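Local coordinates for Lmo0135 protein (Listeria monocytogenes EGD-e, PDB 5ISU) that probably serves as the extracellular substrate-binding component of an ABC transporter, delivering peptides for uptake as in other family 5 solute-binding proteins, at residues Lys15-Ser19 and Leu498-Glu502; Ser303-Thr307 and Ile452-Ile456; Asn309-Phe313 and Asp442-Gln446. The contacts are given in a common frame with arbitrary orientation. Residue numbers count along the deposited sequence, not the author numbering.

Contact 1 of 3, residues Lys15-Ser19 and Leu498-Glu502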
ATOM      1  N   LYS A  15     -34.494  12.245  -5.332  1.00 97.37           N
ATOM      2  CA  LYS A  15     -33.500  11.214  -4.876  1.00 96.12           C
ATOM      3  C   LYS A  15     -32.375  11.031  -5.920  1.00 94.78           C
ATOM      4  O   LYS A  15     -32.110   9.921  -6.387  1.00 93.02           O
ATOM      5  CB  LYS A  15     -34.231   9.887  -4.593  1.00 99.10           C
ATOM      6  CG  LYS A  15     -33.416   8.774  -3.956  1.00 96.61           C
ATOM      7  CD  LYS A  15     -32.880   9.187  -2.605  1.00 98.90           C
ATOM      8  CE  LYS A  15     -32.167   8.031  -1.936  1.00100.80           C
ATOM      9  NZ  LYS A  15     -31.621   8.437  -0.613  1.00103.31           N
ATOM     10  N   ASP A  16     -31.727  12.140  -6.287  1.00 92.79           N
ATOM     11  CA  ASP A  16     -30.625  12.128  -7.274  1.00 83.96           C
ATOM     12  C   ASP A  16     -29.807  13.406  -7.176  1.00 78.44           C
ATOM     13  O   ASP A  16     -30.337  14.484  -6.870  1.00 75.94           O
ATOM     14  CB  ASP A  16     -31.150  11.997  -8.722  1.00 86.51           C
ATOM     15  CG  ASP A  16     -30.009  11.913  -9.776  1.00 85.35           C
ATOM     16  OD1 ASP A  16     -29.110  11.042  -9.642  1.00 77.51           O
ATOM     17  OD2 ASP A  16     -30.032  12.700 -10.753  1.00 84.37           O
ATOM     18  N   GLY A  17     -28.513  13.273  -7.459  1.00 70.05           N
ATOM     19  CA  GLY A  17     -27.599  14.392  -7.435  1.00 64.61           C
ATOM     20  C   GLY A  17     -27.121  14.658  -6.032  1.00 59.51           C
ATOM     21  O   GLY A  17     -27.331  13.855  -5.121  1.00 61.22           O
ATOM     22  N   GLY A  18     -26.511  15.815  -5.858  1.00 53.17           N
ATOM     23  CA  GLY A  18     -25.951  16.193  -4.594  1.00 50.52           C
ATOM     24  C   GLY A  18     -24.448  16.213  -4.735  1.00 48.12           C
ATOM     25  O   GLY A  18     -23.888  15.693  -5.702  1.00 42.74           O
ATOM     26  N   SER A  19     -23.802  16.810  -3.740  1.00 47.57           N
ATOM     27  CA  SER A  19     -22.381  16.973  -3.725  1.00 45.92           C
ATOM     28  C   SER A  19     -21.786  16.192  -2.567  1.00 45.52           C
ATOM     29  O   SER A  19     -22.459  15.925  -1.581  1.00 46.31           O
ATOM     30  CB  SER A  19     -22.048  18.456  -3.533  1.00 47.19           C
ATOM     31  OG  SER A  19     -22.687  19.282  -4.486  1.00 47.60           O
ATOM     32  N   LEU A 498     -21.954   5.802  -3.744  1.00 40.97           N
ATOM     33  CA  LEU A 498     -22.446   6.604  -2.596  1.00 42.07           C
ATOM     34  C   LEU A 498     -23.642   7.432  -3.033  1.00 43.22           C
ATOM     35  O   LEU A 498     -23.763   7.779  -4.204  1.00 45.12           O
ATOM     36  CB  LEU A 498     -21.356   7.519  -2.024  1.00 41.26           C
ATOM     37  CG  LEU A 498     -20.115   6.837  -1.435  1.00 41.25           C
ATOM     38  CD1 LEU A 498     -19.128   7.884  -0.948  1.00 41.22           C
ATOM     39  CD2 LEU A 498     -20.485   5.891  -0.302  1.00 41.59           C
ATOM     40  N   TYR A 499     -24.542   7.737  -2.106  1.00 45.30           N
ATOM     41  CA  TYR A 499     -25.722   8.531  -2.453  1.00 47.18           C
ATOM     42  C   TYR A 499     -26.152   9.381  -1.290  1.00 48.68           C
ATOM     43  O   TYR A 499     -25.953   9.004  -0.140  1.00 47.51           O
ATOM     44  CB  TYR A 499     -26.871   7.632  -2.949  1.00 46.99           C
ATOM     45  CG  TYR A 499     -27.312   6.546  -1.980  1.00 49.23           C
ATOM     46  CD1 TYR A 499     -28.232   6.821  -0.963  1.00 53.22           C
ATOM     47  CD2 TYR A 499     -26.842   5.236  -2.097  1.00 50.34           C
ATOM     48  CE1 TYR A 499     -28.636   5.831  -0.072  1.00 52.62           C
ATOM     49  CE2 TYR A 499     -27.249   4.240  -1.215  1.00 50.33           C
ATOM     50  CZ  TYR A 499     -28.147   4.548  -0.210  1.00 51.44           C
ATOM     51  OH  TYR A 499     -28.556   3.580   0.661  1.00 55.55           O
ATOM     52  N   LEU A 500     -26.736  10.537  -1.589  1.00 51.76           N
ATOM     53  CA  LEU A 500     -27.180  11.465  -0.549  1.00 58.00           C
ATOM     54  C   LEU A 500     -28.659  11.300  -0.282  1.00 59.44           C
ATOM     55  O   LEU A 500     -29.464  11.389  -1.201  1.00 60.17           O
ATOM     56  CB  LEU A 500     -26.914  12.910  -0.978  1.00 59.86           C
ATOM     57  CG  LEU A 500     -27.323  14.023  -0.014  1.00 62.80           C
ATOM     58  CD1 LEU A 500     -26.584  13.916   1.308  1.00 63.78           C
ATOM     59  CD2 LEU A 500     -27.060  15.374  -0.654  1.00 65.55           C
ATOM     60  N   THR A 501     -28.999  11.061   0.980  1.00 66.82           N
ATOM     61  CA  THR A 501     -30.379  10.948   1.443  1.00 70.93           C
ATOM     62  C   THR A 501     -30.759  12.284   2.090  1.00 82.04           C
ATOM     63  O   THR A 501     -30.476  12.511   3.270  1.00 86.32           O
ATOM     64  CB  THR A 501     -30.516   9.824   2.495  1.00 68.99           C
ATOM     65  OG1 THR A 501     -30.095   8.583   1.926  1.00 65.75           O
ATOM     66  CG2 THR A 501     -31.955   9.697   2.992  1.00 70.86           C
ATOM     67  N   GLU A 502     -31.368  13.181   1.316  1.00 94.40           N
ATOM     68  CA  GLU A 502     -31.800  14.485   1.853  1.00104.15           C
ATOM     69  C   GLU A 502     -33.277  14.430   2.251  1.00109.84           C
ATOM     70  O   GLU A 502     -33.816  15.369   2.843  1.00110.54           O
ATOM     71  CB  GLU A 502     -31.553  15.627   0.854  1.00108.29           C
ATOM     72  CG  GLU A 502     -32.213  15.448  -0.514  1.00113.67           C
ATOM     73  CD  GLU A 502     -32.097  16.677  -1.408  1.00117.98           C
ATOM     74  OE1 GLU A 502     -31.837  16.503  -2.621  1.00119.76           O
ATOM     75  OE2 GLU A 502     -32.251  17.815  -0.904  1.00118.31           O
ATOM     76  OXT GLU A 502     -33.972  13.440   1.995  1.00112.38           O
TER
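K15, the first modelled residue, approaches the C-terminal segment with the tip of its side chain. CA-to-CB runs sideways, but the extended outer part of the chain carries K15 NZ to 3.0 Å from T501 OG1, 3.7 Å from L500 O and 3.8 Å from Y499 CD1, so the ammonium lies near two oxygens and obliquely to the Y499 ring. The CA-to-CB bond of D16 points away, and its carboxylate forms a salt bridge with R195. At G17 the phi of 83° favours glycine, and its carbonyl O lies 4.3 Å from L500 CB. G18 is tighter: its CA is 4.2 Å from L500 CD2, and a CB there would fall 2.9 Å from that methyl carbon, besides jamming against the carbonyl of G17. Bare backbone therefore faces the leucine, whose side chain also packs on L206 and R477. S19 points its CB away and opens strand 19-24. The segments bury 232 Å² at the surface. Their backbones stay apart, with G18 and L500 CA atoms 6.3 Å from each other, and each pairs with other partners: G17 and G18 with K205, D207 and K208, Y499 and T501 with G479 and R477. Thus the lead-in to an edge strand of a mixed sheet meets strand 499-500 of a two-stranded antiparallel sheet, as expected where both modelled ends belong to one lobe of a periplasmic-binding-protein fold.

Contact 2 of 3, residues Ser303-Thr307 and Ile452-Ile456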
ATOM      1  N   SER A 303       2.004 -11.779  12.703  1.00 38.47           N
ATOM      2  CA  SER A 303       2.724 -13.046  12.816  1.00 40.16           C
ATOM      3  C   SER A 303       3.725 -13.120  11.651  1.00 38.04           C
ATOM      4  O   SER A 303       4.943 -12.959  11.842  1.00 40.88           O
ATOM      5  CB  SER A 303       1.728 -14.224  12.831  1.00 40.94           C
ATOM      6  OG  SER A 303       0.804 -14.145  11.749  1.00 40.27           O
ATOM      7  N   SER A 304       3.203 -13.318  10.449  1.00 35.91           N
ATOM      8  CA  SER A 304       4.018 -13.348   9.254  1.00 35.50           C
ATOM      9  C   SER A 304       4.478 -11.955   8.844  1.00 35.73           C
ATOM     10  O   SER A 304       3.853 -10.956   9.221  1.00 33.75           O
ATOM     11  CB  SER A 304       3.213 -13.911   8.105  1.00 36.26           C
ATOM     12  OG  SER A 304       3.964 -13.820   6.914  1.00 37.32           O
ATOM     13  N   PHE A 305       5.554 -11.888   8.047  1.00 34.46           N
ATOM     14  CA  PHE A 305       6.038 -10.601   7.520  1.00 33.90           C
ATOM     15  C   PHE A 305       5.103 -10.105   6.385  1.00 33.19           C
ATOM     16  O   PHE A 305       5.128  -8.935   6.003  1.00 34.99           O
ATOM     17  CB  PHE A 305       7.506 -10.677   7.063  1.00 36.27           C
ATOM     18  CG  PHE A 305       7.704 -11.369   5.762  1.00 35.98           C
ATOM     19  CD1 PHE A 305       7.542 -10.679   4.567  1.00 37.81           C
ATOM     20  CD2 PHE A 305       8.059 -12.704   5.715  1.00 37.66           C
ATOM     21  CE1 PHE A 305       7.727 -11.316   3.342  1.00 39.45           C
ATOM     22  CE2 PHE A 305       8.242 -13.343   4.494  1.00 38.08           C
ATOM     23  CZ  PHE A 305       8.072 -12.647   3.309  1.00 38.30           C
ATOM     24  N   LEU A 306       4.278 -11.008   5.875  1.00 32.13           N
ATOM     25  CA  LEU A 306       3.277 -10.704   4.883  1.00 32.80           C
ATOM     26  C   LEU A 306       1.963 -10.318   5.557  1.00 33.57           C
ATOM     27  O   LEU A 306       1.633 -10.878   6.604  1.00 34.18           O
ATOM     28  CB  LEU A 306       2.962 -11.970   4.107  1.00 34.46           C
ATOM     29  CG  LEU A 306       4.045 -12.685   3.328  1.00 34.25           C
ATOM     30  CD1 LEU A 306       3.394 -13.879   2.670  1.00 36.27           C
ATOM     31  CD2 LEU A 306       4.619 -11.750   2.282  1.00 35.80           C
ATOM     32  N   THR A 307       1.207  -9.412   4.935  1.00 33.96           N
ATOM     33  CA  THR A 307      -0.138  -9.049   5.405  1.00 37.19           C
ATOM     34  C   THR A 307      -1.131 -10.116   4.942  1.00 38.86           C
ATOM     35  O   THR A 307      -0.810 -10.921   4.065  1.00 39.59           O
ATOM     36  CB  THR A 307      -0.569  -7.645   4.924  1.00 38.79           C
ATOM     37  OG1 THR A 307      -0.307  -7.502   3.514  1.00 39.66           O
ATOM     38  CG2 THR A 307       0.193  -6.579   5.701  1.00 38.16           C
ATOM     39  N   ILE A 452       9.831 -19.210   3.078  1.00 43.34           N
ATOM     40  CA  ILE A 452      10.333 -17.828   3.181  1.00 42.65           C
ATOM     41  C   ILE A 452       9.804 -17.169   4.457  1.00 40.23           C
ATOM     42  O   ILE A 452      10.582 -16.604   5.233  1.00 38.24           O
ATOM     43  CB  ILE A 452      10.004 -17.007   1.913  1.00 44.07           C
ATOM     44  CG1 ILE A 452      10.776 -17.592   0.715  1.00 45.43           C
ATOM     45  CG2 ILE A 452      10.373 -15.538   2.108  1.00 43.21           C
ATOM     46  CD1 ILE A 452      10.424 -16.981  -0.617  1.00 45.43           C
ATOM     47  N   GLN A 453       8.501 -17.316   4.701  1.00 39.26           N
ATOM     48  CA  GLN A 453       7.868 -16.772   5.913  1.00 38.49           C
ATOM     49  C   GLN A 453       8.480 -17.428   7.140  1.00 38.83           C
ATOM     50  O   GLN A 453       8.788 -16.759   8.127  1.00 39.72           O
ATOM     51  CB  GLN A 453       6.328 -16.949   5.891  1.00 37.36           C
ATOM     52  CG  GLN A 453       5.612 -16.130   4.815  1.00 37.68           C
ATOM     53  CD  GLN A 453       4.122 -16.407   4.754  1.00 38.63           C
ATOM     54  OE1 GLN A 453       3.323 -15.861   5.537  1.00 39.39           O
ATOM     55  NE2 GLN A 453       3.731 -17.246   3.811  1.00 38.40           N
ATOM     56  N   ASN A 454       8.666 -18.739   7.073  1.00 41.60           N
ATOM     57  CA  ASN A 454       9.302 -19.469   8.168  1.00 43.40           C
ATOM     58  C   ASN A 454      10.751 -19.065   8.412  1.00 43.69           C
ATOM     59  O   ASN A 454      11.136 -18.879   9.564  1.00 43.48           O
ATOM     60  CB  ASN A 454       9.157 -20.984   7.977  1.00 45.61           C
ATOM     61  CG  ASN A 454       7.801 -21.481   8.448  1.00 46.93           C
ATOM     62  OD1 ASN A 454       6.984 -21.973   7.672  1.00 48.09           O
ATOM     63  ND2 ASN A 454       7.532 -21.279   9.721  1.00 46.26           N
ATOM     64  N   THR A 455      11.540 -18.865   7.353  1.00 43.92           N
ATOM     65  CA  THR A 455      12.948 -18.481   7.543  1.00 44.69           C
ATOM     66  C   THR A 455      13.063 -17.088   8.154  1.00 45.18           C
ATOM     67  O   THR A 455      13.831 -16.882   9.092  1.00 46.49           O
ATOM     68  CB  THR A 455      13.755 -18.539   6.244  1.00 47.22           C
ATOM     69  OG1 THR A 455      13.607 -19.833   5.642  1.00 51.00           O
ATOM     70  CG2 THR A 455      15.242 -18.274   6.513  1.00 47.75           C
ATOM     71  N   ILE A 456      12.293 -16.137   7.641  1.00 44.13           N
ATOM     72  CA  ILE A 456      12.306 -14.777   8.185  1.00 43.63           C
ATOM     73  C   ILE A 456      11.931 -14.763   9.676  1.00 42.88           C
ATOM     74  O   ILE A 456      12.567 -14.052  10.486  1.00 44.46           O
ATOM     75  CB  ILE A 456      11.354 -13.842   7.383  1.00 43.48           C
ATOM     76  CG1 ILE A 456      11.899 -13.595   5.958  1.00 45.10           C
ATOM     77  CG2 ILE A 456      11.128 -12.515   8.101  1.00 42.06           C
ATOM     78  CD1 ILE A 456      13.282 -12.980   5.894  1.00 45.59           C
TER
HETATM   79  O   HOH W   1       7.314 -14.135   8.819  1.00 41.85           O
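Polar bonding centres on S304. S304 OG donates to Q453 OE1 at 2.5 Å and accepts from L306 N at 3.0 Å (N-H...O angle 164°); this second bond, to the backbone two residues on, defines an ST turn. The hydroxyl thus shapes the loop and ties it to the helix. Q453 OE1 also accepts from T314 N, while NE2 bonds to the carbonyl oxygens of Y312 and Y449, so the amide is engaged at both ends. A water supplies a second polar link: it accepts from F305 N at 3.0 Å and donates to Q453 O at 3.1 Å, joining the loop backbone to a helix carbonyl. Apolar contact comes mainly from F305. F305 CE2 lies 3.9 Å from I452 CG2 and 3.7 Å from Q453 CA, the latter at the ring edge, and F305 CD2 is 3.9 Å from I456 CB. I452 and I456 are one helical turn apart, as the bond from I456 N to I452 O confirms, and both also pack on L429 of helix 427-438. L306 CD1 rests 3.4 Å from Q453 CD. All six touching residues are buried, and the F305 ring also meets Y413 and I462. The loop after strand 299-301 is pinned to helix 442-458 within the α/β lobe of a solute-binding protein, the serine of an ST turn and a bridging water giving the polar links, a phenylalanine the hydrophobic one.

Contact 3 of 3, residues Asn309-Phe313 and Asp442-Gln446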
ATOM      1  N   ASN A 309      -3.871 -10.117   3.119  1.00 41.05           N
ATOM      2  CA  ASN A 309      -4.338 -10.037   1.732  1.00 41.47           C
ATOM      3  C   ASN A 309      -3.394 -10.703   0.735  1.00 40.81           C
ATOM      4  O   ASN A 309      -3.789 -10.968  -0.402  1.00 42.26           O
ATOM      5  CB  ASN A 309      -4.446  -8.561   1.295  1.00 41.88           C
ATOM      6  CG  ASN A 309      -3.108  -7.817   1.422  1.00 41.31           C
ATOM      7  OD1 ASN A 309      -2.584  -7.646   2.534  1.00 37.99           O
ATOM      8  ND2 ASN A 309      -2.560  -7.358   0.286  1.00 43.04           N
ATOM      9  N   THR A 310      -2.145 -10.936   1.134  1.00 38.25           N
ATOM     10  CA  THR A 310      -1.145 -11.454   0.197  1.00 38.51           C
ATOM     11  C   THR A 310      -1.223 -12.950   0.036  1.00 38.51           C
ATOM     12  O   THR A 310      -1.189 -13.665   1.027  1.00 38.32           O
ATOM     13  CB  THR A 310       0.273 -11.106   0.677  1.00 37.70           C
ATOM     14  OG1 THR A 310       0.382  -9.689   0.881  1.00 38.61           O
ATOM     15  CG2 THR A 310       1.314 -11.561  -0.336  1.00 38.34           C
ATOM     16  N   LYS A 311      -1.264 -13.437  -1.205  1.00 41.50           N
ATOM     17  CA  LYS A 311      -1.299 -14.888  -1.439  1.00 43.91           C
ATOM     18  C   LYS A 311      -0.233 -15.641  -0.674  1.00 41.56           C
ATOM     19  O   LYS A 311       0.910 -15.200  -0.580  1.00 39.62           O
ATOM     20  CB  LYS A 311      -1.184 -15.287  -2.908  1.00 48.50           C
ATOM     21  CG  LYS A 311      -2.489 -15.254  -3.657  1.00 54.40           C
ATOM     22  CD  LYS A 311      -2.458 -16.158  -4.872  1.00 60.29           C
ATOM     23  CE  LYS A 311      -1.355 -15.810  -5.854  1.00 61.79           C
ATOM     24  NZ  LYS A 311      -1.461 -16.714  -7.035  1.00 66.44           N
ATOM     25  N   TYR A 312      -0.651 -16.791  -0.144  1.00 42.23           N
ATOM     26  CA  TYR A 312       0.191 -17.711   0.611  1.00 42.18           C
ATOM     27  C   TYR A 312       0.485 -17.237   2.037  1.00 40.78           C
ATOM     28  O   TYR A 312       1.314 -17.821   2.745  1.00 39.93           O
ATOM     29  CB  TYR A 312       1.455 -18.078  -0.185  1.00 44.02           C
ATOM     30  CG  TYR A 312       1.121 -18.426  -1.633  1.00 47.42           C
ATOM     31  CD1 TYR A 312       0.199 -19.423  -1.937  1.00 49.39           C
ATOM     32  CD2 TYR A 312       1.717 -17.750  -2.689  1.00 49.91           C
ATOM     33  CE1 TYR A 312      -0.115 -19.741  -3.249  1.00 53.35           C
ATOM     34  CE2 TYR A 312       1.418 -18.061  -4.013  1.00 52.66           C
ATOM     35  CZ  TYR A 312       0.496 -19.047  -4.290  1.00 54.24           C
ATOM     36  OH  TYR A 312       0.196 -19.343  -5.596  1.00 56.03           O
ATOM     37  N   PHE A 313      -0.222 -16.206   2.483  1.00 39.24           N
ATOM     38  CA  PHE A 313      -0.075 -15.773   3.852  1.00 40.70           C
ATOM     39  C   PHE A 313      -0.388 -16.959   4.768  1.00 42.91           C
ATOM     40  O   PHE A 313      -1.292 -17.731   4.470  1.00 41.72           O
ATOM     41  CB  PHE A 313      -1.072 -14.666   4.185  1.00 40.23           C
ATOM     42  CG  PHE A 313      -1.182 -14.379   5.659  1.00 38.28           C
ATOM     43  CD1 PHE A 313      -0.361 -13.456   6.257  1.00 37.87           C
ATOM     44  CD2 PHE A 313      -2.122 -15.049   6.451  1.00 42.18           C
ATOM     45  CE1 PHE A 313      -0.452 -13.191   7.627  1.00 38.99           C
ATOM     46  CE2 PHE A 313      -2.227 -14.784   7.822  1.00 41.04           C
ATOM     47  CZ  PHE A 313      -1.378 -13.866   8.411  1.00 38.47           C
ATOM     48  N   ASP A 442       0.502 -23.851  -8.303  1.00 64.35           N
ATOM     49  CA  ASP A 442       0.007 -23.178  -7.108  1.00 62.33           C
ATOM     50  C   ASP A 442       0.556 -23.765  -5.807  1.00 61.02           C
ATOM     51  O   ASP A 442       1.094 -23.023  -4.979  1.00 54.90           O
ATOM     52  CB  ASP A 442      -1.531 -23.195  -7.081  1.00 65.13           C
ATOM     53  CG  ASP A 442      -2.121 -22.200  -6.067  1.00 68.36           C
ATOM     54  OD1 ASP A 442      -1.710 -21.012  -6.054  1.00 69.46           O
ATOM     55  OD2 ASP A 442      -3.037 -22.588  -5.313  1.00 74.45           O
ATOM     56  N   LYS A 443       0.413 -25.083  -5.635  1.00 62.95           N
ATOM     57  CA  LYS A 443       0.883 -25.758  -4.413  1.00 65.79           C
ATOM     58  C   LYS A 443       2.410 -25.702  -4.233  1.00 63.37           C
ATOM     59  O   LYS A 443       2.880 -25.485  -3.113  1.00 60.09           O
ATOM     60  CB  LYS A 443       0.344 -27.194  -4.290  1.00 73.19           C
ATOM     61  CG  LYS A 443       0.521 -28.083  -5.511  1.00 82.23           C
ATOM     62  CD  LYS A 443      -0.135 -29.447  -5.299  1.00 87.57           C
ATOM     63  CE  LYS A 443      -0.446 -30.137  -6.626  1.00 90.27           C
ATOM     64  NZ  LYS A 443       0.739 -30.297  -7.510  1.00 91.90           N
ATOM     65  N   GLU A 444       3.176 -25.862  -5.312  1.00 60.64           N
ATOM     66  CA  GLU A 444       4.647 -25.744  -5.214  1.00 61.54           C
ATOM     67  C   GLU A 444       5.063 -24.298  -4.881  1.00 57.32           C
ATOM     68  O   GLU A 444       6.069 -24.060  -4.214  1.00 55.45           O
ATOM     69  CB  GLU A 444       5.335 -26.168  -6.506  1.00 65.24           C
ATOM     70  CG  GLU A 444       5.227 -27.653  -6.837  1.00 71.77           C
ATOM     71  CD  GLU A 444       5.969 -28.026  -8.125  1.00 76.90           C
ATOM     72  OE1 GLU A 444       6.447 -27.107  -8.841  1.00 76.15           O
ATOM     73  OE2 GLU A 444       6.075 -29.241  -8.426  1.00 81.21           O
ATOM     74  N   ARG A 445       4.270 -23.337  -5.342  1.00 54.15           N
ATOM     75  CA  ARG A 445       4.564 -21.947  -5.106  1.00 49.95           C
ATOM     76  C   ARG A 445       4.170 -21.621  -3.645  1.00 48.79           C
ATOM     77  O   ARG A 445       4.850 -20.847  -2.969  1.00 44.31           O
ATOM     78  CB  ARG A 445       3.842 -21.067  -6.140  1.00 49.92           C
ATOM     79  CG  ARG A 445       4.485 -19.708  -6.288  1.00 48.66           C
ATOM     80  CD  ARG A 445       3.708 -18.689  -7.109  1.00 47.97           C
ATOM     81  NE  ARG A 445       4.483 -17.443  -7.070  1.00 46.79           N
ATOM     82  CZ  ARG A 445       3.996 -16.207  -7.157  1.00 45.48           C
ATOM     83  NH1 ARG A 445       2.684 -15.983  -7.270  1.00 46.08           N
ATOM     84  NH2 ARG A 445       4.841 -15.180  -7.079  1.00 44.35           N
ATOM     85  N   GLN A 446       3.097 -22.250  -3.153  1.00 50.30           N
ATOM     86  CA  GLN A 446       2.680 -22.061  -1.764  1.00 52.82           C
ATOM     87  C   GLN A 446       3.795 -22.519  -0.813  1.00 51.96           C
ATOM     88  O   GLN A 446       4.150 -21.790   0.111  1.00 50.81           O
ATOM     89  CB  GLN A 446       1.368 -22.806  -1.442  1.00 56.30           C
ATOM     90  CG  GLN A 446       0.833 -22.534  -0.028  1.00 59.11           C
ATOM     91  CD  GLN A 446      -0.454 -23.292   0.305  1.00 64.10           C
ATOM     92  OE1 GLN A 446      -0.648 -23.740   1.441  1.00 67.34           O
ATOM     93  NE2 GLN A 446      -1.319 -23.468  -0.684  1.00 65.06           N
TER
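One short hydrogen bond dominates the crossing: Y312 OH donates to D442 OD1 at 2.6 Å, with the carboxylate oxygen near the plane of the tyrosine ring. Y312 OH also receives a weak hydrogen bond from K311 NZ at 3.4 Å. K311 NZ stays 4.4 Å from D442 OD1, beyond salt-bridge range, and 4.2 Å from R445 NH1, a like-charge approach. The guanidinium is satisfied by other residues: NH1 forms a salt bridge with D405, NE bonds to G436 O and NH2 to Y449 OH. R445 CD lies 3.9 Å from Y312 OH, and R445 NH1 comes 4.1 Å from Y312 CE2. Q446 adds a CH-pi contact, its CA 4.0 Å from the centroid of the Y312 ring and 25° off the normal, with CB 3.6 Å from Y312 CD1. Backbone groups are paired locally. F313 N donates to T310 O at 3.1 Å, closing a type II turn over T310-F313 whose third position, Y312, has a phi of 76°; in the helix, Q446 N bonds to D442 O at 2.8 Å. Beyond the turn, Y312 O accepts from Q453 NE2, and T310 OG1 bonds to G403 O and Y409 OH. Y312, with CA-to-CB toward the helix, lies across its first turn: a type II beta turn docked through a tyrosine-aspartate hydrogen bond, holding the loop after strand 299-301 to helix 442-458 in this solute-binding fold.

Contacts 2 and 3 form a neighbouring pair, their centres about 12 Å apart: both set the loop following strand 299-301 against helix 442-458. They touch, with Q453 NE2 of contact 2 at 2.7 Å from Y312 O of contact 3 and S304 CB 3.8 Å from F313 CE1. Contact 2 is buried and mixes hydroxyl, amide and water bonding with aliphatic and aromatic packing; contact 3 reaches the surface, where charged groups gather round a tyrosine. Contact 1, about 45 Å and 42 Å away between centres, is also superficial but joins the first modelled residues and the C-terminal strand, through a lysine tip and glycine-leucine packing. Its burial, 232 Å², is close to their 259 and 267 Å².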